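PDB 3HN2: 2-dehydropantoate 2-reductase from Geobacter metallireducens, which probably catalyses the NADPH-dependent reduction of 2-dehydropantoate (ketopantoate) to (R)-pantoate, the second step of the pantoate branch of pantothenate biosynthesis. Local coordinates for residues Q103-E109 with R183-L187; Q201-N205 with E254-E260; I271-R276 with L295-E300. All coordinates share one frame. Residues are numbered along the deposited sequence.

Contact 1 of 3, residues Q103-E109 with R183-L187; sequences QNGLGNE and RWEKL
Residues 103-107 form an extended loop that leaves strand 98-101 and turns into helix 108-115. Gly-105 and Gly-107 both have positive phi (85° and 81°), a region of backbone space that glycine enters easily, and Gly-107 is the N-cap residue. Residues 183-187 are a regular turn of helix 179-200. The two backbones come closest at Gly-105 and Leu-187, with CA atoms 6.9 Å apart. Arg-183 points toward the loop and buries the largest area. Its NH2 donates to two loop carbonyls, Gln-103 O at 2.7 Å and Gly-105 O at 3.2 Å, both near the guanidinium plane. Glu-109 (chi1 m, chi2 p) puts OE2 over one face of that group and makes a salt bridge with Arg-183 NE at 2.8 Å. One arginine thus holds both the loop and the start of the helix. The contact joins the Rossmann-type nucleotide-binding domain to the helical C-terminal domain, the two-domain plan of ketopantoate reductases, in which the active site lies in the cleft between domains. Asn-108, the first residue of the helix, donates from ND2 back to Asn-104 O at 3.1 Å, while Asn-108 OD1 bonds Asn-82. Leu-106 (m, t) fills the apolar side: its CG is 3.7 Å from Leu-187 CD2, its CD1 3.9 Å from Trp-184 CZ2 and its CD2 3.9 Å from Arg-183 CB. Lys-186 is extended, with all four chi angles t. Its NZ bonds Ala-126 O and lies 3.5 Å from Asn-104 OD1.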
ATOM      1  N   GLN A 103      -5.153   4.595 -20.500  1.00 49.60           N
ATOM      2  CA  GLN A 103      -3.714   4.799 -20.593  1.00 43.79           C
ATOM      3  C   GLN A 103      -3.220   5.903 -19.671  1.00 40.60           C
ATOM      4  O   GLN A 103      -4.008   6.607 -19.047  1.00 38.77           O
ATOM      5  CB  GLN A 103      -3.316   5.062 -22.047  1.00 47.40           C
ATOM      6  CG  GLN A 103      -4.517   5.169 -22.982  1.00 49.94           C
ATOM      7  CD  GLN A 103      -4.175   5.710 -24.351  1.00 45.48           C
ATOM      8  OE1 GLN A 103      -4.716   6.727 -24.773  1.00 70.53           O
ATOM      9  NE2 GLN A 103      -3.275   5.034 -25.055  1.00 34.15           N
ATOM     10  N   ASN A 104      -1.902   6.046 -19.595  1.00 52.71           N
ATOM     11  CA  ASN A 104      -1.267   6.912 -18.606  1.00 52.52           C
ATOM     12  C   ASN A 104      -0.997   8.334 -19.083  1.00 51.57           C
ATOM     13  O   ASN A 104      -0.806   8.579 -20.272  1.00 55.23           O
ATOM     14  CB  ASN A 104       0.035   6.271 -18.114  1.00 52.96           C
ATOM     15  CG  ASN A 104      -0.203   4.984 -17.351  1.00 54.94           C
ATOM     16  OD1 ASN A 104      -1.339   4.651 -17.003  1.00 51.64           O
ATOM     17  ND2 ASN A 104       0.872   4.253 -17.083  1.00 53.82           N
ATOM     18  N   GLY A 105      -0.981   9.263 -18.133  1.00 49.44           N
ATOM     19  CA  GLY A 105      -0.630  10.643 -18.407  1.00 44.56           C
ATOM     20  C   GLY A 105      -1.808  11.444 -18.899  1.00 50.03           C
ATOM     21  O   GLY A 105      -2.955  11.124 -18.599  1.00 56.28           O
ATOM     22  N   LEU A 106      -1.515  12.481 -19.672  1.00 50.20           N
ATOM     23  CA  LEU A 106      -2.530  13.402 -20.135  1.00 47.22           C
ATOM     24  C   LEU A 106      -2.682  13.408 -21.647  1.00 52.66           C
ATOM     25  O   LEU A 106      -1.988  12.679 -22.361  1.00 60.06           O
ATOM     26  CB  LEU A 106      -2.179  14.811 -19.690  1.00 48.33           C
ATOM     27  CG  LEU A 106      -2.178  15.188 -18.221  1.00  8.09           C
ATOM     28  CD1 LEU A 106      -1.846  16.670 -18.135  1.00  5.94           C
ATOM     29  CD2 LEU A 106      -3.494  14.903 -17.521  1.00  9.97           C
ATOM     30  N   GLY A 107      -3.609  14.236 -22.124  1.00 46.46           N
ATOM     31  CA  GLY A 107      -3.769  14.484 -23.548  1.00 48.09           C
ATOM     32  C   GLY A 107      -4.554  13.426 -24.293  1.00 50.63           C
ATOM     33  O   GLY A 107      -5.065  13.693 -25.380  1.00 59.10           O
ATOM     34  N   ASN A 108      -4.638  12.232 -23.709  1.00 46.73           N
ATOM     35  CA  ASN A 108      -5.268  11.072 -24.327  1.00 42.78           C
ATOM     36  C   ASN A 108      -6.749  11.293 -24.572  1.00 50.76           C
ATOM     37  O   ASN A 108      -7.246  11.042 -25.678  1.00 59.20           O
ATOM     38  CB  ASN A 108      -5.052   9.824 -23.467  1.00 46.32           C
ATOM     39  CG  ASN A 108      -3.579   9.556 -23.175  1.00 45.68           C
ATOM     40  OD1 ASN A 108      -2.713   9.770 -24.025  1.00 41.59           O
ATOM     41  ND2 ASN A 108      -3.295   9.084 -21.970  1.00 52.63           N
ATOM     42  N   GLU A 109      -7.440  11.794 -23.549  1.00 42.96           N
ATOM     43  CA  GLU A 109      -8.861  12.113 -23.659  1.00 43.57           C
ATOM     44  C   GLU A 109      -9.125  13.129 -24.765  1.00 42.63           C
ATOM     45  O   GLU A 109     -10.052  12.966 -25.551  1.00 34.77           O
ATOM     46  CB  GLU A 109      -9.416  12.636 -22.333  1.00 38.52           C
ATOM     47  CG  GLU A 109      -9.720  11.556 -21.305  1.00 42.20           C
ATOM     48  CD  GLU A 109      -8.526  11.223 -20.382  1.00 54.84           C
ATOM     49  OE1 GLU A 109      -7.464  11.884 -20.439  1.00 40.02           O
ATOM     50  OE2 GLU A 109      -8.663  10.286 -19.577  1.00 24.00           O
ATOM     51  N   ARG A 183      -6.934  12.547 -12.980  1.00 47.79           N
ATOM     52  CA  ARG A 183      -5.748  12.341 -13.822  1.00 40.11           C
ATOM     53  C   ARG A 183      -4.527  12.969 -13.154  1.00 46.22           C
ATOM     54  O   ARG A 183      -3.474  12.333 -13.030  1.00 55.42           O
ATOM     55  CB  ARG A 183      -5.952  12.962 -15.216  1.00 42.42           C
ATOM     56  CG  ARG A 183      -6.920  12.206 -16.133  1.00 34.80           C
ATOM     57  CD  ARG A 183      -6.187  11.286 -17.110  1.00 23.30           C
ATOM     58  NE  ARG A 183      -6.947  10.060 -17.341  1.00 18.45           N
ATOM     59  CZ  ARG A 183      -6.443   8.938 -17.849  1.00 29.02           C
ATOM     60  NH1 ARG A 183      -7.227   7.881 -18.013  1.00 30.63           N
ATOM     61  NH2 ARG A 183      -5.163   8.866 -18.191  1.00 39.03           N
ATOM     62  N   TRP A 184      -4.693  14.214 -12.707  1.00 38.95           N
ATOM     63  CA  TRP A 184      -3.653  14.941 -11.995  1.00 40.11           C
ATOM     64  C   TRP A 184      -3.333  14.320 -10.637  1.00 44.40           C
ATOM     65  O   TRP A 184      -2.192  14.379 -10.179  1.00 45.43           O
ATOM     66  CB  TRP A 184      -4.063  16.400 -11.814  1.00 41.58           C
ATOM     67  CG  TRP A 184      -3.756  17.258 -12.996  1.00 51.48           C
ATOM     68  CD1 TRP A 184      -4.637  17.684 -13.952  1.00 41.51           C
ATOM     69  CD2 TRP A 184      -2.479  17.799 -13.357  1.00 42.31           C
ATOM     70  NE1 TRP A 184      -3.987  18.460 -14.882  1.00 43.02           N
ATOM     71  CE2 TRP A 184      -2.661  18.543 -14.545  1.00 42.94           C
ATOM     72  CE3 TRP A 184      -1.196  17.719 -12.799  1.00 41.25           C
ATOM     73  CZ2 TRP A 184      -1.609  19.211 -15.182  1.00 37.94           C
ATOM     74  CZ3 TRP A 184      -0.148  18.388 -13.433  1.00 44.86           C
ATOM     75  CH2 TRP A 184      -0.364  19.123 -14.611  1.00 41.49           C
ATOM     76  N   GLU A 185      -4.348  13.734 -10.006  1.00 45.76           N
ATOM     77  CA  GLU A 185      -4.186  13.020  -8.746  1.00 56.14           C
ATOM     78  C   GLU A 185      -3.242  11.832  -8.911  1.00 54.57           C
ATOM     79  O   GLU A 185      -2.404  11.587  -8.048  1.00 61.18           O
ATOM     80  CB  GLU A 185      -5.544  12.549  -8.212  1.00 63.36           C
ATOM     81  CG  GLU A 185      -6.484  13.659  -7.726  1.00 41.94           C
ATOM     82  CD  GLU A 185      -7.740  13.116  -7.046  1.00 53.70           C
ATOM     83  OE1 GLU A 185      -8.221  12.027  -7.433  1.00 47.46           O
ATOM     84  OE2 GLU A 185      -8.250  13.784  -6.120  1.00 44.61           O
ATOM     85  N   LYS A 186      -3.371  11.115 -10.029  1.00 55.71           N
ATOM     86  CA  LYS A 186      -2.509   9.967 -10.316  1.00 53.53           C
ATOM     87  C   LYS A 186      -1.122  10.398 -10.777  1.00 54.89           C
ATOM     88  O   LYS A 186      -0.153   9.659 -10.605  1.00 59.86           O
ATOM     89  CB  LYS A 186      -3.136   9.042 -11.359  1.00 51.87           C
ATOM     90  CG  LYS A 186      -2.708   7.593 -11.184  1.00 58.15           C
ATOM     91  CD  LYS A 186      -2.675   6.838 -12.497  1.00 77.22           C
ATOM     92  CE  LYS A 186      -1.974   5.501 -12.321  1.00 79.73           C
ATOM     93  NZ  LYS A 186      -2.031   4.661 -13.548  1.00 82.16           N
ATOM     94  N   LEU A 187      -1.041  11.593 -11.367  1.00 53.82           N
ATOM     95  CA  LEU A 187       0.233  12.198 -11.771  1.00 42.56           C
ATOM     96  C   LEU A 187       1.114  12.535 -10.573  1.00 40.79           C
ATOM     97  O   LEU A 187       2.338  12.517 -10.682  1.00 46.45           O
ATOM     98  CB  LEU A 187      -0.007  13.452 -12.629  1.00 31.12           C
ATOM     99  CG  LEU A 187       0.253  13.433 -14.145  1.00 37.04           C
ATOM    100  CD1 LEU A 187       0.400  12.026 -14.744  1.00 11.10           C
ATOM    101  CD2 LEU A 187      -0.814  14.242 -14.912  1.00 31.81           C
TER

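Contact 2 of 3, residues Q201-N205 with E254-E260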
ATOM      1  N   GLN A 201      17.116   2.939 -11.828  1.00 46.58           N
ATOM      2  CA  GLN A 201      16.845   1.487 -11.896  1.00 39.93           C
ATOM      3  C   GLN A 201      16.788   0.783 -10.529  1.00 44.72           C
ATOM      4  O   GLN A 201      17.445  -0.234 -10.301  1.00 55.60           O
ATOM      5  CB  GLN A 201      17.686   0.735 -12.954  1.00 28.40           C
ATOM      6  CG  GLN A 201      18.809   1.520 -13.625  1.00 45.54           C
ATOM      7  CD  GLN A 201      19.143   1.015 -15.010  1.00 58.93           C
ATOM      8  OE1 GLN A 201      18.253   0.752 -15.824  1.00 64.69           O
ATOM      9  NE2 GLN A 201      20.435   0.887 -15.294  1.00 70.64           N
ATOM     10  N   GLN A 202      15.988   1.351  -9.629  1.00 44.01           N
ATOM     11  CA  GLN A 202      15.754   0.784  -8.302  1.00 47.24           C
ATOM     12  C   GLN A 202      14.255   0.743  -8.018  1.00 49.92           C
ATOM     13  O   GLN A 202      13.529   1.600  -8.499  1.00 56.19           O
ATOM     14  CB  GLN A 202      16.431   1.648  -7.238  1.00 46.83           C
ATOM     15  CG  GLN A 202      17.943   1.712  -7.325  1.00 40.40           C
ATOM     16  CD  GLN A 202      18.498   2.952  -6.660  1.00 43.59           C
ATOM     17  OE1 GLN A 202      17.826   3.586  -5.848  1.00 42.57           O
ATOM     18  NE2 GLN A 202      19.726   3.309  -7.003  1.00 45.28           N
ATOM     19  N   PRO A 203      13.783  -0.245  -7.231  1.00 54.55           N
ATOM     20  CA  PRO A 203      12.365  -0.255  -6.824  1.00 54.76           C
ATOM     21  C   PRO A 203      11.996   0.862  -5.830  1.00 59.38           C
ATOM     22  O   PRO A 203      12.883   1.541  -5.300  1.00 61.20           O
ATOM     23  CB  PRO A 203      12.200  -1.628  -6.171  1.00 53.25           C
ATOM     24  CG  PRO A 203      13.565  -1.973  -5.683  1.00 51.40           C
ATOM     25  CD  PRO A 203      14.511  -1.414  -6.699  1.00 54.51           C
ATOM     26  N   VAL A 204      10.696   1.028  -5.577  1.00 61.03           N
ATOM     27  CA  VAL A 204      10.169   2.169  -4.801  1.00 58.84           C
ATOM     28  C   VAL A 204      10.646   2.253  -3.338  1.00 51.74           C
ATOM     29  O   VAL A 204      10.826   3.352  -2.813  1.00 54.93           O
ATOM     30  CB  VAL A 204       8.604   2.295  -4.881  1.00 51.98           C
ATOM     31  CG1 VAL A 204       8.150   2.504  -6.306  1.00 60.00           C
ATOM     32  CG2 VAL A 204       7.899   1.078  -4.292  1.00 57.47           C
ATOM     33  N   ASN A 205      10.866   1.103  -2.704  1.00 45.70           N
ATOM     34  CA  ASN A 205      11.292   1.048  -1.294  1.00 45.98           C
ATOM     35  C   ASN A 205      12.634   1.717  -1.009  1.00 44.51           C
ATOM     36  O   ASN A 205      12.835   2.266   0.072  1.00 54.33           O
ATOM     37  CB  ASN A 205      11.326  -0.393  -0.789  1.00 37.54           C
ATOM     38  CG  ASN A 205      12.303  -1.262  -1.555  1.00 44.90           C
ATOM     39  OD1 ASN A 205      12.038  -1.678  -2.679  1.00 34.62           O
ATOM     40  ND2 ASN A 205      13.442  -1.546  -0.941  1.00 55.45           N
ATOM     41  N   GLU A 254       8.689  -3.946  -2.289  1.00 52.76           N
ATOM     42  CA  GLU A 254       9.708  -3.890  -3.330  1.00 53.49           C
ATOM     43  C   GLU A 254       9.089  -3.824  -4.737  1.00 52.67           C
ATOM     44  O   GLU A 254       9.303  -4.709  -5.569  1.00 58.56           O
ATOM     45  CB  GLU A 254      10.639  -5.102  -3.184  1.00 43.63           C
ATOM     46  CG  GLU A 254      12.034  -4.926  -3.776  1.00 62.67           C
ATOM     47  CD  GLU A 254      12.897  -6.174  -3.649  1.00 63.98           C
ATOM     48  OE1 GLU A 254      14.137  -6.032  -3.614  1.00 73.91           O
ATOM     49  OE2 GLU A 254      12.345  -7.293  -3.585  1.00 70.35           O
ATOM     50  N   TYR A 255       8.331  -2.764  -5.003  1.00 52.46           N
ATOM     51  CA  TYR A 255       7.567  -2.662  -6.252  1.00 50.25           C
ATOM     52  C   TYR A 255       8.285  -1.886  -7.354  1.00 55.03           C
ATOM     53  O   TYR A 255       8.748  -0.765  -7.143  1.00 63.40           O
ATOM     54  CB  TYR A 255       6.185  -2.062  -5.989  1.00 49.72           C
ATOM     55  CG  TYR A 255       5.374  -1.800  -7.238  1.00 53.52           C
ATOM     56  CD1 TYR A 255       5.057  -0.498  -7.621  1.00 45.13           C
ATOM     57  CD2 TYR A 255       4.924  -2.853  -8.040  1.00 42.76           C
ATOM     58  CE1 TYR A 255       4.319  -0.248  -8.766  1.00 51.77           C
ATOM     59  CE2 TYR A 255       4.185  -2.611  -9.193  1.00 50.17           C
ATOM     60  CZ  TYR A 255       3.886  -1.306  -9.548  1.00 51.61           C
ATOM     61  OH  TYR A 255       3.150  -1.048 -10.681  1.00 59.40           O
ATOM     62  N   LYS A 256       8.361  -2.486  -8.536  1.00 54.26           N
ATOM     63  CA  LYS A 256       9.021  -1.859  -9.673  1.00 51.76           C
ATOM     64  C   LYS A 256       7.977  -1.389 -10.684  1.00 55.45           C
ATOM     65  O   LYS A 256       7.370  -2.213 -11.371  1.00 63.39           O
ATOM     66  CB  LYS A 256      10.038  -2.814 -10.319  1.00 54.45           C
ATOM     67  CG  LYS A 256      11.042  -3.424  -9.327  1.00 45.41           C
ATOM     68  CD  LYS A 256      12.461  -3.469  -9.885  1.00 45.10           C
ATOM     69  CE  LYS A 256      12.870  -4.838 -10.392  1.00 60.31           C
ATOM     70  NZ  LYS A 256      14.361  -4.937 -10.516  1.00 50.13           N
ATOM     71  N   PRO A 257       7.767  -0.058 -10.774  1.00 51.27           N
ATOM     72  CA  PRO A 257       6.758   0.589 -11.618  1.00 48.38           C
ATOM     73  C   PRO A 257       6.898   0.254 -13.095  1.00 46.42           C
ATOM     74  O   PRO A 257       7.946  -0.223 -13.524  1.00 43.38           O
ATOM     75  CB  PRO A 257       7.036   2.082 -11.413  1.00 46.58           C
ATOM     76  CG  PRO A 257       7.704   2.165 -10.115  1.00 47.19           C
ATOM     77  CD  PRO A 257       8.549   0.937 -10.023  1.00 52.20           C
ATOM     78  N   SER A 258       5.842   0.534 -13.858  1.00 53.04           N
ATOM     79  CA  SER A 258       5.758   0.180 -15.278  1.00 48.95           C
ATOM     80  C   SER A 258       6.914   0.702 -16.122  1.00 50.28           C
ATOM     81  O   SER A 258       7.436  -0.027 -16.964  1.00 58.37           O
ATOM     82  CB  SER A 258       4.426   0.650 -15.863  1.00 53.95           C
ATOM     83  OG  SER A 258       4.249   2.044 -15.673  1.00 61.43           O
ATOM     84  N   MET A 259       7.321   1.948 -15.869  1.00 50.89           N
ATOM     85  CA  MET A 259       8.400   2.604 -16.612  1.00 51.91           C
ATOM     86  C   MET A 259       9.774   1.978 -16.393  1.00 53.24           C
ATOM     87  O   MET A 259      10.584   1.923 -17.321  1.00 57.34           O
ATOM     88  CB  MET A 259       8.466   4.091 -16.268  1.00 57.62           C
ATOM     89  CG  MET A 259       7.722   5.007 -17.226  1.00 63.68           C
ATOM     90  SD  MET A 259       8.275   6.722 -17.076  1.00 56.22           S
ATOM     91  CE  MET A 259       9.982   6.525 -17.489  1.00 37.21           C
ATOM     92  N   GLU A 260      10.029   1.522 -15.166  1.00 52.11           N
ATOM     93  CA  GLU A 260      11.273   0.838 -14.826  1.00 49.91           C
ATOM     94  C   GLU A 260      11.355  -0.518 -15.535  1.00 53.26           C
ATOM     95  O   GLU A 260      12.411  -0.894 -16.051  1.00 54.20           O
ATOM     96  CB  GLU A 260      11.393   0.668 -13.305  1.00 48.99           C
ATOM     97  CG  GLU A 260      12.678  -0.036 -12.851  1.00 47.22           C
ATOM     98  CD  GLU A 260      12.823  -0.152 -11.341  1.00 55.41           C
ATOM     99  OE1 GLU A 260      11.885   0.216 -10.599  1.00 46.28           O
ATOM    100  OE2 GLU A 260      13.892  -0.624 -10.897  1.00 66.46           O
TER
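Glu-254 lies beside Asn-205, with its CA 3.3 Å from Asn-205 OD1. Its CG is 3.8 Å from Pro-203 CG. Asn-205 ND2 bonds Asn-50 of the second subunit, and Glu-254 packs on Ile-49 of that subunit, so the contact lies next to the subunit interface. At Tyr-255 the backbone makes the hydrogen bond of the contact: Val-204 N donates to Tyr-255 O at 3.1 Å. Tyr-255 CB also meets Val-204 CG2 at 4.0 Å. Lys-256 packs its CG 3.8 Å from Pro-203 CB, while its NZ pairs with Glu-264. Pro-257 is the N-cap residue of helix 258-264, as Pro-203 is of helix 204-207, so the starts of two short helices of the C-terminal domain meet here. Pro-257 CG touches Val-204 CG1 at 3.8 Å. Glu-260 reaches back, with OE1 3.0 Å from Gln-202 O, a close approach of two acceptors. One backbone hydrogen bond and proline and valine packing therefore hold the segments together, and the Glu-260 carboxylate adds no hydrogen bond between them.

Contact 3 of 3, residues I271-R276 with L295-E300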
ATOM      1  N   ILE A 271       7.375   9.058 -21.732  1.00 38.06           N
ATOM      2  CA  ILE A 271       7.824  10.362 -21.226  1.00 29.75           C
ATOM      3  C   ILE A 271       6.876  11.472 -21.664  1.00 33.81           C
ATOM      4  O   ILE A 271       6.514  12.331 -20.857  1.00 38.13           O
ATOM      5  CB  ILE A 271       9.262  10.721 -21.709  1.00 30.79           C
ATOM      6  CG1 ILE A 271      10.258   9.598 -21.405  1.00 38.15           C
ATOM      7  CG2 ILE A 271       9.731  12.075 -21.133  1.00  8.74           C
ATOM      8  CD1 ILE A 271      10.615   9.448 -19.935  1.00 46.64           C
ATOM      9  N   ALA A 272       6.471  11.437 -22.935  1.00 40.08           N
ATOM     10  CA  ALA A 272       5.635  12.484 -23.532  1.00 25.87           C
ATOM     11  C   ALA A 272       4.364  12.737 -22.724  1.00 25.19           C
ATOM     12  O   ALA A 272       4.144  13.855 -22.248  1.00 31.74           O
ATOM     13  CB  ALA A 272       5.318  12.149 -24.972  1.00 37.85           C
ATOM     14  N   ALA A 273       3.575  11.689 -22.507  1.00 34.46           N
ATOM     15  CA  ALA A 273       2.294  11.802 -21.796  1.00 39.14           C
ATOM     16  C   ALA A 273       2.410  12.008 -20.278  1.00 42.87           C
ATOM     17  O   ALA A 273       1.671  12.812 -19.707  1.00 45.22           O
ATOM     18  CB  ALA A 273       1.424  10.599 -22.097  1.00 46.75           C
ATOM     19  N   ILE A 274       3.323  11.291 -19.630  1.00 36.10           N
ATOM     20  CA  ILE A 274       3.495  11.413 -18.178  1.00 38.67           C
ATOM     21  C   ILE A 274       4.184  12.730 -17.762  1.00 41.66           C
ATOM     22  O   ILE A 274       3.786  13.358 -16.775  1.00 36.38           O
ATOM     23  CB  ILE A 274       4.212  10.161 -17.574  1.00 42.07           C
ATOM     24  CG1 ILE A 274       3.382   8.895 -17.825  1.00 37.43           C
ATOM     25  CG2 ILE A 274       4.446  10.318 -16.074  1.00 36.44           C
ATOM     26  CD1 ILE A 274       4.176   7.601 -17.703  1.00 50.93           C
ATOM     27  N   PHE A 275       5.184  13.162 -18.533  1.00 46.45           N
ATOM     28  CA  PHE A 275       6.033  14.289 -18.131  1.00 43.88           C
ATOM     29  C   PHE A 275       5.900  15.542 -18.991  1.00 47.28           C
ATOM     30  O   PHE A 275       5.650  16.626 -18.466  1.00 51.76           O
ATOM     31  CB  PHE A 275       7.502  13.876 -18.109  1.00 44.21           C
ATOM     32  CG  PHE A 275       7.852  12.900 -17.033  1.00 42.94           C
ATOM     33  CD1 PHE A 275       8.323  13.347 -15.804  1.00 43.80           C
ATOM     34  CD2 PHE A 275       7.756  11.532 -17.256  1.00 59.59           C
ATOM     35  CE1 PHE A 275       8.680  12.443 -14.808  1.00 46.92           C
ATOM     36  CE2 PHE A 275       8.101  10.619 -16.259  1.00 56.09           C
ATOM     37  CZ  PHE A 275       8.560  11.079 -15.035  1.00 40.32           C
ATOM     38  N   ARG A 276       6.091  15.406 -20.302  1.00 48.27           N
ATOM     39  CA  ARG A 276       6.196  16.588 -21.169  1.00 47.71           C
ATOM     40  C   ARG A 276       4.866  17.311 -21.386  1.00 46.29           C
ATOM     41  O   ARG A 276       4.840  18.541 -21.464  1.00 39.41           O
ATOM     42  CB  ARG A 276       6.896  16.267 -22.496  1.00 41.60           C
ATOM     43  CG  ARG A 276       8.403  16.026 -22.366  1.00 31.29           C
ATOM     44  CD  ARG A 276       9.141  17.305 -21.970  1.00 52.11           C
ATOM     45  NE  ARG A 276      10.566  17.094 -21.723  1.00 40.55           N
ATOM     46  CZ  ARG A 276      11.354  17.967 -21.099  1.00 54.76           C
ATOM     47  NH1 ARG A 276      10.847  19.114 -20.666  1.00 40.18           N
ATOM     48  NH2 ARG A 276      12.648  17.698 -20.906  1.00 28.62           N
ATOM     49  N   LEU A 295      13.886  15.969 -14.211  1.00 29.21           N
ATOM     50  CA  LEU A 295      13.522  14.553 -14.325  1.00 24.69           C
ATOM     51  C   LEU A 295      13.197  14.115 -15.758  1.00 31.55           C
ATOM     52  O   LEU A 295      13.830  13.190 -16.278  1.00 31.31           O
ATOM     53  CB  LEU A 295      12.365  14.221 -13.384  1.00 32.85           C
ATOM     54  CG  LEU A 295      12.104  12.751 -13.022  1.00 38.44           C
ATOM     55  CD1 LEU A 295      13.387  11.942 -12.905  1.00 34.01           C
ATOM     56  CD2 LEU A 295      11.327  12.694 -11.718  1.00 30.37           C
ATOM     57  N   ALA A 296      12.236  14.790 -16.395  1.00 26.86           N
ATOM     58  CA  ALA A 296      11.857  14.490 -17.779  1.00 24.33           C
ATOM     59  C   ALA A 296      13.078  14.426 -18.680  1.00 26.04           C
ATOM     60  O   ALA A 296      13.245  13.460 -19.443  1.00 21.20           O
ATOM     61  CB  ALA A 296      10.856  15.545 -18.314  1.00 35.65           C
ATOM     62  N   THR A 297      13.937  15.444 -18.554  1.00 19.14           N
ATOM     63  CA  THR A 297      15.145  15.569 -19.361  1.00 22.45           C
ATOM     64  C   THR A 297      16.183  14.476 -19.069  1.00 37.74           C
ATOM     65  O   THR A 297      16.659  13.819 -20.001  1.00 42.65           O
ATOM     66  CB  THR A 297      15.813  16.939 -19.173  1.00 26.94           C
ATOM     67  OG1 THR A 297      14.817  17.951 -19.010  1.00 30.43           O
ATOM     68  CG2 THR A 297      16.662  17.271 -20.368  1.00 37.16           C
ATOM     69  N   LEU A 298      16.528  14.280 -17.791  1.00 26.73           N
ATOM     70  CA  LEU A 298      17.462  13.215 -17.398  1.00 33.65           C
ATOM     71  C   LEU A 298      16.934  11.866 -17.850  1.00 38.34           C
ATOM     72  O   LEU A 298      17.700  10.918 -18.060  1.00 37.34           O
ATOM     73  CB  LEU A 298      17.645  13.156 -15.873  1.00 30.82           C
ATOM     74  CG  LEU A 298      18.498  14.212 -15.188  1.00 26.52           C
ATOM     75  CD1 LEU A 298      18.210  14.184 -13.703  1.00 50.66           C
ATOM     76  CD2 LEU A 298      19.979  13.990 -15.464  1.00 45.92           C
ATOM     77  N   LEU A 299      15.615  11.779 -17.993  1.00 18.73           N
ATOM     78  CA  LEU A 299      15.032  10.499 -18.317  1.00 20.48           C
ATOM     79  C   LEU A 299      15.105  10.221 -19.817  1.00 32.27           C
ATOM     80  O   LEU A 299      15.262   9.073 -20.224  1.00 46.73           O
ATOM     81  CB  LEU A 299      13.636  10.403 -17.730  1.00  2.00           C
ATOM     82  CG  LEU A 299      13.022   9.067 -17.311  1.00  9.82           C
ATOM     83  CD1 LEU A 299      14.000   8.055 -16.716  1.00 40.39           C
ATOM     84  CD2 LEU A 299      11.957   9.428 -16.321  1.00  8.64           C
ATOM     85  N   GLU A 300      15.043  11.272 -20.637  1.00 44.69           N
ATOM     86  CA  GLU A 300      15.288  11.103 -22.069  1.00 48.41           C
ATOM     87  C   GLU A 300      16.793  11.065 -22.417  1.00 54.50           C
ATOM     88  O   GLU A 300      17.171  10.536 -23.467  1.00 60.46           O
ATOM     89  CB  GLU A 300      14.473  12.095 -22.927  1.00 46.37           C
ATOM     90  CG  GLU A 300      14.639  13.578 -22.601  1.00 58.21           C
ATOM     91  CD  GLU A 300      13.314  14.349 -22.542  1.00 64.24           C
ATOM     92  OE1 GLU A 300      12.237  13.747 -22.754  1.00 55.95           O
ATOM     93  OE2 GLU A 300      13.349  15.568 -22.262  1.00 57.87           O
TER
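Arg-276 and Glu-300 form a salt bridge between the two helices. Arg-276 NH2 donates to Glu-300 OE2 at 2.6 Å, and a weak bond runs from Arg-276 NE to the same oxygen at 3.2 Å. A second weak bond links Arg-276 NH2 to Thr-297 OG1 at 2.9 Å. That hydroxyl also bonds Glu-293 O, one turn back in its own helix. Both oxygens lie near the guanidinium plane, while Ala-296 CB sits under one face, 3.7 Å from Arg-276 CZ. Ala-296 also faces Phe-275: their CA atoms are the nearest pair, 5.8 Å apart, and Phe-275 CB meets Ala-296 CB at 3.8 Å. Further in, Phe-275 CE1 is 3.9 Å from Leu-295 CG and its CZ is 4.0 Å from Leu-299 CD2. Ile-271 CD1 touches Leu-299 CG at 3.6 Å. Segment 271-276 contains a pi-type turn at 272-276, in which Arg-276 N bonds Ile-271 O at 3.2 Å. The segment axes pass 10.1 Å apart at 154°, so the packing is antiparallel. This pair belongs to the all-helical C-terminal domain. Phe-275, Leu-295 and Leu-299 pack on helix 179-200 through Ile-191, Leu-196 and Leu-199, and Met-259 of helix 258-264 fits against Ile-271, Phe-275 and Leu-299.

From the N terminus, contact 1 closes first. Its 73 intervening residues include the last strands of the large sheet, and it ties the nucleotide-binding domain to helix 179-200. That helix then leads into contact 2, which spans 48 residues that include helix 211-229. Its second segment runs into helix 258-264. Helix 271-284 comes next, and contact 3 then closes a short span of 18 residues near the C terminus. The three lie in series along the chain, with no nesting or crossing. In space they touch. Leu-106 N of contact 1 probably bonds Ala-273 O of contact 3. Contact 2 meets contact 3 through Met-259.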